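Local coordinates for protein ATP-dependent RNA helicase HrpB (Escherichia coli, PDB 6EUD) that hydrolyses ATP to ADP and phosphate and acts as an ATP-dependent DExH-box RNA helicase that binds single-stranded RNA, at residues L395-L399 and P421-A425; L495-F499 and L535-L539; Q509-Y513 and L529-L535; Q514-G518 and I593-T597; M519-L523 and P547-I551. All coordinates share one frame. Residue numbers count along the deposited sequence, not the author numbering.

Contact 1 of 5, residues L395-L399 and P421-A425; sequences LLQML and PRLAA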
# COMPACT_ATOMS: atom_id res chain seq x y z
N LEU A 395 1.56 -11.77 -4.17
CA LEU A 395 0.67 -12.02 -5.31
C LEU A 395 1.42 -12.60 -6.52
O LEU A 395 0.94 -13.53 -7.16
CB LEU A 395 -0.06 -10.74 -5.73
CG LEU A 395 -0.85 -10.82 -7.05
CD1 LEU A 395 -1.90 -11.96 -7.04
CD2 LEU A 395 -1.55 -9.50 -7.34
N LEU A 396 2.59 -12.03 -6.84
CA LEU A 396 3.38 -12.50 -7.97
C LEU A 396 3.81 -13.94 -7.75
O LEU A 396 3.86 -14.74 -8.70
CB LEU A 396 4.59 -11.58 -8.21
CG LEU A 396 4.27 -10.17 -8.72
CD1 LEU A 396 5.52 -9.42 -9.12
CD2 LEU A 396 3.32 -10.22 -9.92
N GLN A 397 4.09 -14.29 -6.49
CA GLN A 397 4.37 -15.68 -6.13
C GLN A 397 3.17 -16.57 -6.43
O GLN A 397 3.31 -17.60 -7.09
CB GLN A 397 4.76 -15.78 -4.65
CG GLN A 397 6.22 -15.46 -4.41
CD GLN A 397 6.52 -14.99 -3.00
OE1 GLN A 397 5.62 -14.89 -2.15
NE2 GLN A 397 7.78 -14.67 -2.74
N MET A 398 1.99 -16.17 -5.97
CA MET A 398 0.76 -16.91 -6.25
C MET A 398 0.59 -17.16 -7.76
O MET A 398 0.14 -18.23 -8.17
CB MET A 398 -0.47 -16.16 -5.70
CG MET A 398 -1.78 -16.98 -5.72
SD MET A 398 -3.31 -16.05 -5.50
CE MET A 398 -3.66 -15.53 -7.18
N LEU A 399 0.95 -16.17 -8.57
CA LEU A 399 0.76 -16.23 -10.01
C LEU A 399 1.86 -17.01 -10.72
O LEU A 399 1.80 -17.22 -11.93
CB LEU A 399 0.67 -14.81 -10.59
CG LEU A 399 -0.53 -13.98 -10.07
CD1 LEU A 399 -0.45 -12.55 -10.56
CD2 LEU A 399 -1.89 -14.64 -10.44
N PRO A 421 -0.92 -7.86 -14.08
CA PRO A 421 -0.24 -9.14 -13.81
C PRO A 421 -1.16 -10.35 -13.64
O PRO A 421 -0.84 -11.39 -14.19
CB PRO A 421 0.52 -8.87 -12.51
CG PRO A 421 0.83 -7.40 -12.60
CD PRO A 421 -0.38 -6.77 -13.25
N ARG A 422 -2.26 -10.21 -12.92
CA ARG A 422 -3.22 -11.31 -12.80
C ARG A 422 -3.75 -11.69 -14.19
O ARG A 422 -3.82 -12.86 -14.53
CB ARG A 422 -4.37 -10.92 -11.85
CG ARG A 422 -3.91 -10.66 -10.40
CD ARG A 422 -5.04 -10.09 -9.47
NE ARG A 422 -5.52 -11.12 -8.57
CZ ARG A 422 -5.43 -11.10 -7.25
NH1 ARG A 422 -4.90 -10.08 -6.61
NH2 ARG A 422 -5.89 -12.13 -6.58
N LEU A 423 -4.09 -10.71 -15.01
CA LEU A 423 -4.60 -11.00 -16.35
C LEU A 423 -3.49 -11.57 -17.27
O LEU A 423 -3.74 -12.47 -18.07
CB LEU A 423 -5.21 -9.75 -16.96
CG LEU A 423 -6.45 -9.14 -16.24
CD1 LEU A 423 -7.10 -8.02 -17.08
CD2 LEU A 423 -7.48 -10.21 -15.84
N ALA A 424 -2.28 -11.04 -17.14
CA ALA A 424 -1.14 -11.53 -17.90
C ALA A 424 -0.84 -12.98 -17.55
O ALA A 424 -0.54 -13.78 -18.43
CB ALA A 424 0.09 -10.67 -17.64
N ALA A 425 -0.91 -13.30 -16.25
CA ALA A 425 -0.70 -14.64 -15.74
C ALA A 425 -1.71 -15.61 -16.36
O ALA A 425 -1.36 -16.72 -16.79
CB ALA A 425 -0.83 -14.65 -14.21
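Two helices that follow the second RecA-like domain meet here: 386-398, which by its place before the short hairpin 402-407 probably belongs to the winged-helix domain of DEAH/RHA helicases, and 421-429. Leu-395, the first residue of its segment, sends CD2 to 3.5 Å from Arg-422 NH1, and its CD1 lies over one face of the guanidinium. A flat, delocalised cation can lose its water on such a face while its edge remains available for hydrogen bonds. Leu-396 leaves the helix sideways, yet its long side chain brings CD2 to 4.0 Å from Pro-421 CB; it is also packed against Leu-364 and Met-365 of helix 361-370. Proline suits the opening turn of helix 421-429, where a backbone N-H is not needed for the helical bonding pattern. Met-398, flexible and unbranched, reaches the arginine obliquely, its CE 4.1 Å from Arg-422 NH2. That nitrogen has its real electrostatic partner in Asp-501, with which it forms a salt bridge. Leu-399 fills the gap between the backbones: its CD1 is 3.8 Å from Arg-422 CA and also 3.8 Å from Pro-421 O. Its other methyl group, CD2, rests 3.9 Å from Ala-425 CB, whose small side chain lets the two backbones come to 6.1 Å between the CA atoms of Leu-399 and Ala-425.

Contact 2 of 5, residues L495-F499 and L535-L539; sequences LAGAF and LIAPL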
# COMPACT_ATOMS: atom_id res chain seq x y z
N LEU A 495 -9.29 -18.81 -14.90
CA LEU A 495 -9.58 -17.92 -13.79
C LEU A 495 -9.01 -18.42 -12.47
O LEU A 495 -8.43 -17.65 -11.70
CB LEU A 495 -11.08 -17.74 -13.62
CG LEU A 495 -11.83 -16.67 -14.39
CD1 LEU A 495 -13.21 -16.49 -13.73
CD2 LEU A 495 -11.06 -15.35 -14.43
N ALA A 496 -9.20 -19.71 -12.22
CA ALA A 496 -8.74 -20.37 -11.00
C ALA A 496 -7.27 -20.06 -10.70
O ALA A 496 -6.92 -19.83 -9.56
CB ALA A 496 -8.94 -21.89 -11.09
N GLY A 497 -6.43 -20.03 -11.74
CA GLY A 497 -5.02 -19.75 -11.56
C GLY A 497 -4.75 -18.33 -11.11
O GLY A 497 -4.04 -18.10 -10.12
N ALA A 498 -5.34 -17.36 -11.81
CA ALA A 498 -5.04 -15.96 -11.59
C ALA A 498 -5.89 -15.31 -10.49
O ALA A 498 -5.57 -14.23 -10.02
CB ALA A 498 -5.20 -15.19 -12.89
N PHE A 499 -6.98 -15.96 -10.09
CA PHE A 499 -7.85 -15.41 -9.05
C PHE A 499 -8.21 -16.44 -7.99
O PHE A 499 -9.33 -16.44 -7.48
CB PHE A 499 -9.12 -14.86 -9.68
CG PHE A 499 -8.87 -13.80 -10.71
CD1 PHE A 499 -8.69 -14.14 -12.04
CD2 PHE A 499 -8.80 -12.47 -10.35
CE1 PHE A 499 -8.46 -13.16 -12.99
CE2 PHE A 499 -8.56 -11.48 -11.29
CZ PHE A 499 -8.40 -11.82 -12.61
N LEU A 535 -18.24 -20.11 -6.61
CA LEU A 535 -17.98 -19.14 -7.67
C LEU A 535 -16.50 -18.78 -7.73
O LEU A 535 -15.74 -19.08 -6.82
CB LEU A 535 -18.79 -17.87 -7.47
CG LEU A 535 -20.29 -17.99 -7.24
CD1 LEU A 535 -20.87 -16.62 -6.84
CD2 LEU A 535 -20.98 -18.56 -8.49
N ILE A 536 -16.10 -18.13 -8.82
CA ILE A 536 -14.84 -17.40 -8.84
C ILE A 536 -15.22 -15.96 -9.12
O ILE A 536 -15.88 -15.69 -10.12
CB ILE A 536 -13.86 -17.90 -9.93
CG1 ILE A 536 -13.67 -19.41 -9.85
CG2 ILE A 536 -12.52 -17.21 -9.75
CD1 ILE A 536 -12.72 -19.94 -10.85
N ALA A 537 -14.86 -15.05 -8.23
CA ALA A 537 -15.27 -13.65 -8.38
C ALA A 537 -14.07 -12.74 -8.61
O ALA A 537 -13.55 -12.16 -7.67
CB ALA A 537 -16.06 -13.19 -7.17
N PRO A 538 -13.64 -12.61 -9.87
CA PRO A 538 -12.48 -11.77 -10.15
C PRO A 538 -12.71 -10.28 -9.88
O PRO A 538 -11.78 -9.61 -9.45
CB PRO A 538 -12.21 -12.04 -11.64
CG PRO A 538 -13.45 -12.55 -12.18
CD PRO A 538 -14.10 -13.32 -11.08
N LEU A 539 -13.92 -9.79 -10.10
CA LEU A 539 -14.19 -8.36 -9.92
C LEU A 539 -15.04 -8.08 -8.67
O LEU A 539 -16.19 -8.54 -8.55
CB LEU A 539 -14.89 -7.80 -11.16
CG LEU A 539 -14.74 -6.31 -11.42
CD1 LEU A 539 -13.28 -5.93 -11.47
CD2 LEU A 539 -15.43 -5.96 -12.71
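Phe-499 presents one face of its ring to Pro-538, whose CB stands 3.7 Å from the ring centroid and only 11° off the normal, a well-formed CH-pi contact. The proline ring is compact and conformationally restricted, so it can lay a C-H on the aromatic face at little entropic cost. Phe-499 is the first residue to leave helical geometry after helix 491-498, although its own N still bonds to Leu-495 O at 2.7 Å, so the aromatic ring sits just where the chain turns away. The partner, strand 534-542, is the fourth strand of an OB-fold barrel, and Ile-536 and Pro-538, two residues apart, both point at the helix, while Ala-537 between them points the other way. Ile-536 uses both its branches. CD1 reaches the helix, 3.9 Å from Leu-495 CB and 3.8 Å from Ala-496 N, an approach that the small side chain of Ala-496 permits; CG2 lies 4.1 Å from Phe-499 CB. Leu-495 bridges to the proline as well, its CD1 4.2 Å from Pro-538 CD. Behind the interface, Leu-446 of helix 433-447 touches both Phe-499 and Pro-538, and Leu-423 of helix 421-429 also rests on Phe-499.

Contact 3 of 5, residues Q509-Y513 and L529-L535; sequences QDGRY and LSRHEWL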
# COMPACT_ATOMS: atom_id res chain seq x y z
N GLN A 509 -26.30 -18.42 4.10
CA GLN A 509 -27.44 -17.75 3.49
C GLN A 509 -27.14 -17.39 2.03
O GLN A 509 -26.00 -17.11 1.68
CB GLN A 509 -27.81 -16.49 4.27
CG GLN A 509 -29.18 -15.93 3.90
CD GLN A 509 -30.08 -15.77 5.11
OE1 GLN A 509 -29.62 -15.83 6.25
NE2 GLN A 509 -31.38 -15.59 4.87
N ASP A 510 -28.18 -17.41 1.20
CA ASP A 510 -28.03 -17.08 -0.22
C ASP A 510 -27.59 -15.64 -0.42
O ASP A 510 -28.21 -14.70 0.07
CB ASP A 510 -29.33 -17.35 -0.96
CG ASP A 510 -29.51 -18.82 -1.31
OD1 ASP A 510 -28.69 -19.64 -0.85
OD2 ASP A 510 -30.47 -19.15 -2.04
N GLY A 511 -26.49 -15.48 -1.16
CA GLY A 511 -25.90 -14.17 -1.37
C GLY A 511 -24.65 -13.92 -0.54
O GLY A 511 -23.84 -13.07 -0.89
N ARG A 512 -24.50 -14.64 0.57
CA ARG A 512 -23.34 -14.46 1.44
C ARG A 512 -22.25 -15.46 1.10
O ARG A 512 -22.45 -16.69 1.19
CB ARG A 512 -23.69 -14.59 2.93
CG ARG A 512 -23.07 -13.47 3.78
CD ARG A 512 -23.07 -13.78 5.26
NE ARG A 512 -24.37 -14.28 5.72
CZ ARG A 512 -24.55 -15.01 6.81
NH1 ARG A 512 -23.52 -15.33 7.58
NH2 ARG A 512 -25.77 -15.41 7.14
N TYR A 513 -21.09 -14.93 0.73
CA TYR A 513 -19.96 -15.74 0.33
C TYR A 513 -18.72 -15.42 1.16
O TYR A 513 -18.54 -14.29 1.63
CB TYR A 513 -19.66 -15.53 -1.16
CG TYR A 513 -20.72 -16.12 -2.07
CD1 TYR A 513 -20.65 -17.46 -2.46
CD2 TYR A 513 -21.79 -15.35 -2.55
CE1 TYR A 513 -21.60 -18.02 -3.28
CE2 TYR A 513 -22.75 -15.90 -3.37
CZ TYR A 513 -22.65 -17.24 -3.73
OH TYR A 513 -23.59 -17.82 -4.55
N LEU A 529 -26.53 -15.99 -9.95
CA LEU A 529 -25.34 -16.67 -9.47
C LEU A 529 -25.44 -17.08 -7.99
O LEU A 529 -24.85 -18.08 -7.58
CB LEU A 529 -24.09 -15.81 -9.67
CG LEU A 529 -23.55 -15.74 -11.10
CD1 LEU A 529 -22.25 -14.96 -11.12
CD2 LEU A 529 -23.39 -17.15 -11.68
N SER A 530 -26.19 -16.33 -7.20
CA SER A 530 -26.35 -16.65 -5.78
C SER A 530 -27.27 -17.86 -5.57
O SER A 530 -27.60 -18.22 -4.43
CB SER A 530 -26.87 -15.43 -5.00
OG SER A 530 -28.10 -14.96 -5.52
N ARG A 531 -27.66 -18.50 -6.67
CA ARG A 531 -28.30 -19.81 -6.61
C ARG A 531 -27.24 -20.91 -6.51
O ARG A 531 -27.58 -22.09 -6.35
CB ARG A 531 -29.19 -20.04 -7.85
CG ARG A 531 -30.22 -18.95 -8.14
CD ARG A 531 -31.44 -19.02 -7.23
NE ARG A 531 -31.15 -18.51 -5.89
CZ ARG A 531 -31.13 -17.21 -5.57
NH1 ARG A 531 -31.37 -16.29 -6.50
NH2 ARG A 531 -30.86 -16.84 -4.33
N HIS A 532 -25.96 -20.55 -6.62
CA HIS A 532 -24.90 -21.54 -6.63
C HIS A 532 -23.95 -21.40 -5.46
O HIS A 532 -23.74 -20.30 -4.94
CB HIS A 532 -24.12 -21.46 -7.95
CG HIS A 532 -24.98 -21.69 -9.15
ND1 HIS A 532 -25.29 -22.95 -9.61
CD2 HIS A 532 -25.60 -20.81 -9.98
CE1 HIS A 532 -26.06 -22.84 -10.68
NE2 HIS A 532 -26.26 -21.55 -10.92
N GLU A 533 -23.34 -22.52 -5.07
CA GLU A 533 -22.48 -22.54 -3.90
C GLU A 533 -21.04 -22.13 -4.16
O GLU A 533 -20.38 -21.53 -3.29
CB GLU A 533 -22.49 -23.94 -3.29
CG GLU A 533 -21.67 -24.03 -2.03
CD GLU A 533 -21.72 -25.41 -1.44
OE1 GLU A 533 -22.47 -26.24 -2.01
OE2 GLU A 533 -21.03 -25.66 -0.43
N TRP A 534 -20.51 -22.46 -5.33
CA TRP A 534 -19.12 -22.13 -5.61
C TRP A 534 -18.95 -21.22 -6.81
O TRP A 534 -19.44 -21.51 -7.90
CB TRP A 534 -18.31 -23.40 -5.82
CG TRP A 534 -18.07 -24.12 -4.56
CD1 TRP A 534 -18.87 -25.07 -4.00
CD2 TRP A 534 -16.95 -23.97 -3.69
NE1 TRP A 534 -18.31 -25.52 -2.83
CE2 TRP A 534 -17.13 -24.86 -2.61
CE3 TRP A 534 -15.80 -23.17 -3.71
CZ2 TRP A 534 -16.21 -24.97 -1.57
CZ3 TRP A 534 -14.88 -23.29 -2.67
CH2 TRP A 534 -15.10 -24.18 -1.62
N LEU A 535 -18.24 -20.11 -6.61
CA LEU A 535 -17.98 -19.14 -7.67
C LEU A 535 -16.50 -18.78 -7.73
O LEU A 535 -15.74 -19.08 -6.82
CB LEU A 535 -18.79 -17.87 -7.47
CG LEU A 535 -20.29 -17.99 -7.24
CD1 LEU A 535 -20.87 -16.62 -6.84
CD2 LEU A 535 -20.98 -18.56 -8.49
O HOH W 1 -25.86 -17.52 -2.38
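A type II turn from Gln-509 to Arg-512 brings the chain into strand 512-515, and opposite it a 3-10 segment leads through His-532 to strand 534-542; Gly-511 and Ser-530 approach to 5.1 Å between CA atoms. Gly-511 takes the turn position with phi near 104°, where a CB would jam against the preceding carbonyl. A water fills the gap, accepting from Gly-511 N at 2.5 Å and donating to Ser-530 O at 2.8 Å. Tyr-513 reaches across: its OH donates to His-532 O at 2.5 Å, tying the ring to the loop that leads into strand 534-542, while Leu-535 CD1 sits over its ring, 4.0 Å from the centroid, in a CH-pi contact. At the solvent edge Asp-510 OD2 and Arg-531 NH2 form a 3.3 Å salt bridge; Asp-510 also pairs with Arg-506, and Arg-531 NH2 bonds to Ala-525 O. Within the OB-fold barrel, strand 512-515 runs between strands 503-506 and 520-522, and Tyr-513 touches Ala-504 and Arg-506 of the one and Ala-521 of the other.

Contact 4 of 5, residues Q514-G518 and I593-T597; sequences QLANG and IGQLT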
# COMPACT_ATOMS: atom_id res chain seq x y z
N GLN A 514 -17.86 -16.41 1.33
CA GLN A 514 -16.51 -16.14 1.83
C GLN A 514 -15.49 -16.45 0.74
O GLN A 514 -15.59 -17.50 0.05
CB GLN A 514 -16.22 -16.95 3.09
CG GLN A 514 -14.85 -16.65 3.68
CD GLN A 514 -14.58 -17.40 4.97
OE1 GLN A 514 -14.87 -18.60 5.10
NE2 GLN A 514 -14.04 -16.68 5.95
N LEU A 515 -14.52 -15.56 0.55
CA LEU A 515 -13.48 -15.81 -0.45
C LEU A 515 -12.35 -16.66 0.15
O LEU A 515 -12.21 -16.75 1.37
CB LEU A 515 -12.92 -14.49 -1.00
CG LEU A 515 -13.91 -13.51 -1.63
CD1 LEU A 515 -13.16 -12.37 -2.26
CD2 LEU A 515 -14.80 -14.18 -2.66
N ALA A 516 -11.55 -17.28 -0.72
CA ALA A 516 -10.44 -18.12 -0.27
C ALA A 516 -9.44 -17.36 0.61
O ALA A 516 -8.73 -17.95 1.42
CB ALA A 516 -9.72 -18.74 -1.47
N ASN A 517 -9.39 -16.04 0.46
CA ASN A 517 -8.44 -15.25 1.23
C ASN A 517 -9.07 -14.87 2.57
O ASN A 517 -8.48 -14.13 3.36
CB ASN A 517 -8.00 -14.02 0.43
CG ASN A 517 -9.12 -13.03 0.22
OD1 ASN A 517 -10.27 -13.29 0.58
ND2 ASN A 517 -8.80 -11.89 -0.38
N GLY A 518 -10.28 -15.38 2.80
CA GLY A 518 -10.92 -15.30 4.09
C GLY A 518 -11.93 -14.19 4.22
O GLY A 518 -12.68 -14.16 5.19
N ILE A 593 -9.43 -24.76 0.58
CA ILE A 593 -8.99 -23.89 -0.48
C ILE A 593 -8.78 -22.52 0.13
O ILE A 593 -9.74 -21.79 0.39
CB ILE A 593 -10.00 -23.83 -1.62
CG1 ILE A 593 -10.21 -25.22 -2.23
CG2 ILE A 593 -9.49 -22.91 -2.67
CD1 ILE A 593 -11.24 -25.25 -3.29
N GLY A 594 -7.53 -22.18 0.40
CA GLY A 594 -7.25 -20.98 1.17
C GLY A 594 -7.87 -21.09 2.55
O GLY A 594 -7.63 -22.06 3.25
N GLN A 595 -8.70 -20.11 2.91
CA GLN A 595 -9.38 -20.10 4.21
C GLN A 595 -10.72 -20.82 4.19
O GLN A 595 -11.43 -20.83 5.19
CB GLN A 595 -9.59 -18.65 4.66
CG GLN A 595 -8.31 -17.86 4.76
CD GLN A 595 -7.32 -18.52 5.69
OE1 GLN A 595 -7.60 -18.67 6.87
NE2 GLN A 595 -6.18 -18.96 5.15
N LEU A 596 -11.06 -21.41 3.05
CA LEU A 596 -12.37 -22.06 2.83
C LEU A 596 -12.29 -23.54 3.11
O LEU A 596 -11.60 -24.27 2.41
CB LEU A 596 -12.87 -21.85 1.40
CG LEU A 596 -13.20 -20.42 0.98
CD1 LEU A 596 -13.63 -20.37 -0.48
CD2 LEU A 596 -14.29 -19.89 1.90
N THR A 597 -13.01 -24.00 4.13
CA THR A 597 -13.01 -25.42 4.42
C THR A 597 -13.86 -26.13 3.37
O THR A 597 -15.02 -25.79 3.16
CB THR A 597 -13.53 -25.70 5.83
OG1 THR A 597 -12.66 -25.08 6.79
CG2 THR A 597 -13.57 -27.20 6.09
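Ile-593 ends the strand 584-593, and its carbonyl O lies 3.6 Å from Ala-516 CB; its side chain leads away at its end and packs on Ile-559 and Val-563 of helix 559-565. Gly-594, at phi 61° and psi -124°, is the first corner of a type II' turn, which glycine occupies readily. A CB here would fall 2.2 Å from Ala-516 O; Gly-594 CA sits 3.4 Å from that oxygen in a CA-H...O contact. The turn is the tip of a two-residue beta hairpin, strands 584-593 and 596-602 of the connector region, pressed against the loop that joins the second and third strands of the OB-fold, itself a type I turn from Leu-515 to Gly-518. Gln-595 makes the one backbone bond between them: its N donates to Ala-516 O at 2.6 Å. Its aliphatic part covers Gly-518, with CB 3.6 Å from Gly-518 CA, a fit that depends on the bare glycine. Leu-596 leaves its backbone sideways, but its end comes nearer: CD2 approaches Gln-514 O to 3.3 Å while CD1 lies 3.7 Å from Ala-516 N. Gln-514 NE2 donates to Gly-518 O at 3.0 Å, tying up its own loop, and OE1 accepts from Arg-507.

Contact 5 of 5, residues M519-L523 and P547-I551; sequences MGAML and PDARI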
# COMPACT_ATOMS: atom_id res chain seq x y z
N MET A 519 -11.95 -13.27 3.27
CA MET A 519 -12.84 -12.12 3.38
C MET A 519 -14.26 -12.45 2.94
O MET A 519 -14.52 -13.49 2.33
CB MET A 519 -12.32 -10.97 2.55
CG MET A 519 -12.60 -11.21 1.07
SD MET A 519 -12.16 -9.85 -0.01
CE MET A 519 -12.99 -8.46 0.79
N GLY A 520 -15.18 -11.54 3.24
CA GLY A 520 -16.58 -11.70 2.90
C GLY A 520 -16.97 -11.04 1.59
O GLY A 520 -16.58 -9.90 1.31
N ALA A 521 -17.74 -11.76 0.79
CA ALA A 521 -18.18 -11.27 -0.50
C ALA A 521 -19.69 -11.39 -0.60
O ALA A 521 -20.27 -12.43 -0.25
CB ALA A 521 -17.50 -12.04 -1.64
N MET A 522 -20.33 -10.34 -1.09
CA MET A 522 -21.78 -10.29 -1.11
C MET A 522 -22.34 -10.22 -2.51
O MET A 522 -21.92 -9.41 -3.33
CB MET A 522 -22.28 -9.10 -0.30
CG MET A 522 -21.90 -9.17 1.16
SD MET A 522 -22.49 -10.68 1.96
CE MET A 522 -24.27 -10.44 1.92
N LEU A 523 -23.33 -11.06 -2.76
CA LEU A 523 -24.12 -10.95 -3.97
C LEU A 523 -25.60 -10.77 -3.61
O LEU A 523 -26.05 -11.24 -2.55
CB LEU A 523 -23.90 -12.17 -4.85
CG LEU A 523 -24.17 -12.08 -6.35
CD1 LEU A 523 -23.33 -10.97 -6.96
CD2 LEU A 523 -23.83 -13.42 -6.97
N PRO A 547 -13.38 -5.98 5.75
CA PRO A 547 -13.05 -7.00 4.74
C PRO A 547 -14.29 -7.66 4.11
O PRO A 547 -14.39 -8.89 4.06
CB PRO A 547 -12.23 -8.03 5.54
CG PRO A 547 -12.64 -7.84 6.95
CD PRO A 547 -12.89 -6.36 7.09
N ASP A 548 -15.22 -6.82 3.64
CA ASP A 548 -16.43 -7.25 2.96
C ASP A 548 -16.55 -6.51 1.64
O ASP A 548 -16.32 -5.30 1.58
CB ASP A 548 -17.67 -7.01 3.82
CG ASP A 548 -17.95 -8.15 4.77
OD1 ASP A 548 -18.83 -8.98 4.44
OD2 ASP A 548 -17.29 -8.24 5.82
N ALA A 549 -16.94 -7.23 0.60
CA ALA A 549 -17.01 -6.65 -0.74
C ALA A 549 -18.22 -7.16 -1.51
O ALA A 549 -18.72 -8.25 -1.25
CB ALA A 549 -15.73 -6.96 -1.50
N ARG A 550 -18.69 -6.35 -2.45
CA ARG A 550 -19.75 -6.78 -3.35
C ARG A 550 -19.16 -7.49 -4.57
O ARG A 550 -18.11 -7.11 -5.09
CB ARG A 550 -20.61 -5.59 -3.78
CG ARG A 550 -21.90 -5.99 -4.45
CD ARG A 550 -22.82 -4.80 -4.65
NE ARG A 550 -22.37 -3.94 -5.74
CZ ARG A 550 -23.19 -3.30 -6.57
NH1 ARG A 550 -24.50 -3.41 -6.42
NH2 ARG A 550 -22.70 -2.53 -7.54
N ILE A 551 -19.83 -8.53 -5.02
CA ILE A 551 -19.40 -9.26 -6.20
C ILE A 551 -19.97 -8.60 -7.45
O ILE A 551 -21.18 -8.48 -7.58
CB ILE A 551 -19.82 -10.74 -6.11
CG1 ILE A 551 -19.11 -11.40 -4.93
CG2 ILE A 551 -19.52 -11.47 -7.40
CD1 ILE A 551 -19.61 -12.80 -4.62
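Ile-551 anchors the apolar centre, its CG1 3.7 Å from Ala-521 CB and its CB 3.6 Å from Leu-523 CD1; a beta-branched residue suits a strand, and the small alanine lets it come close. At the other end Met-519 CE reaches Ala-549 CB at 3.9 Å. Between these, the backbones run parallel and in register. Gly-520 N donates to Pro-547 O at 2.9 Å, Ala-549 N to Gly-520 O at 2.8 Å, Met-522 N to Ala-549 O at 2.6 Å and Ile-551 N to Met-522 O at 2.8 Å. The opposite face carries Met-522, Asp-548 and Arg-550, more open to solvent; there Gly-520 leaves room for its neighbour, since a CB would lie 2.6 Å from Asp-548 OD1. This parallel pairing of the third and fifth strands closes the OB-fold barrel. Strand 520-522 is bonded on its other edge to strand 512-515, and strand 548-552 to strand 534-542, while Leu-307 of strand 307-314 touches Met-519 and Ala-549.

Overall arrangement
Contacts 3 and 5 lie within one OB-fold barrel, contact 2 packs helix 491-498 on its strand 534-542, and contact 4 docks the connector hairpin on the same barrel. Contacts 3 and 5, with centres 11 Å apart, are stitched together by backbone bonds: Gly-511 O to Leu-523 N and Tyr-513 O to Ala-521 N, both 2.8 Å. Leu-535 serves contacts 2 and 3 alike, and Trp-534 of contact 3 packs on Leu-596 of contact 4. Contact 1 joins this body through contact 2, centres about 12 Å apart, where Leu-423 CD2 meets Phe-499 CZ at 3.7 Å, but stays about 26 Å between centres from contact 3. All five lie away from the predicted ATP-binding loop and the DEFH box.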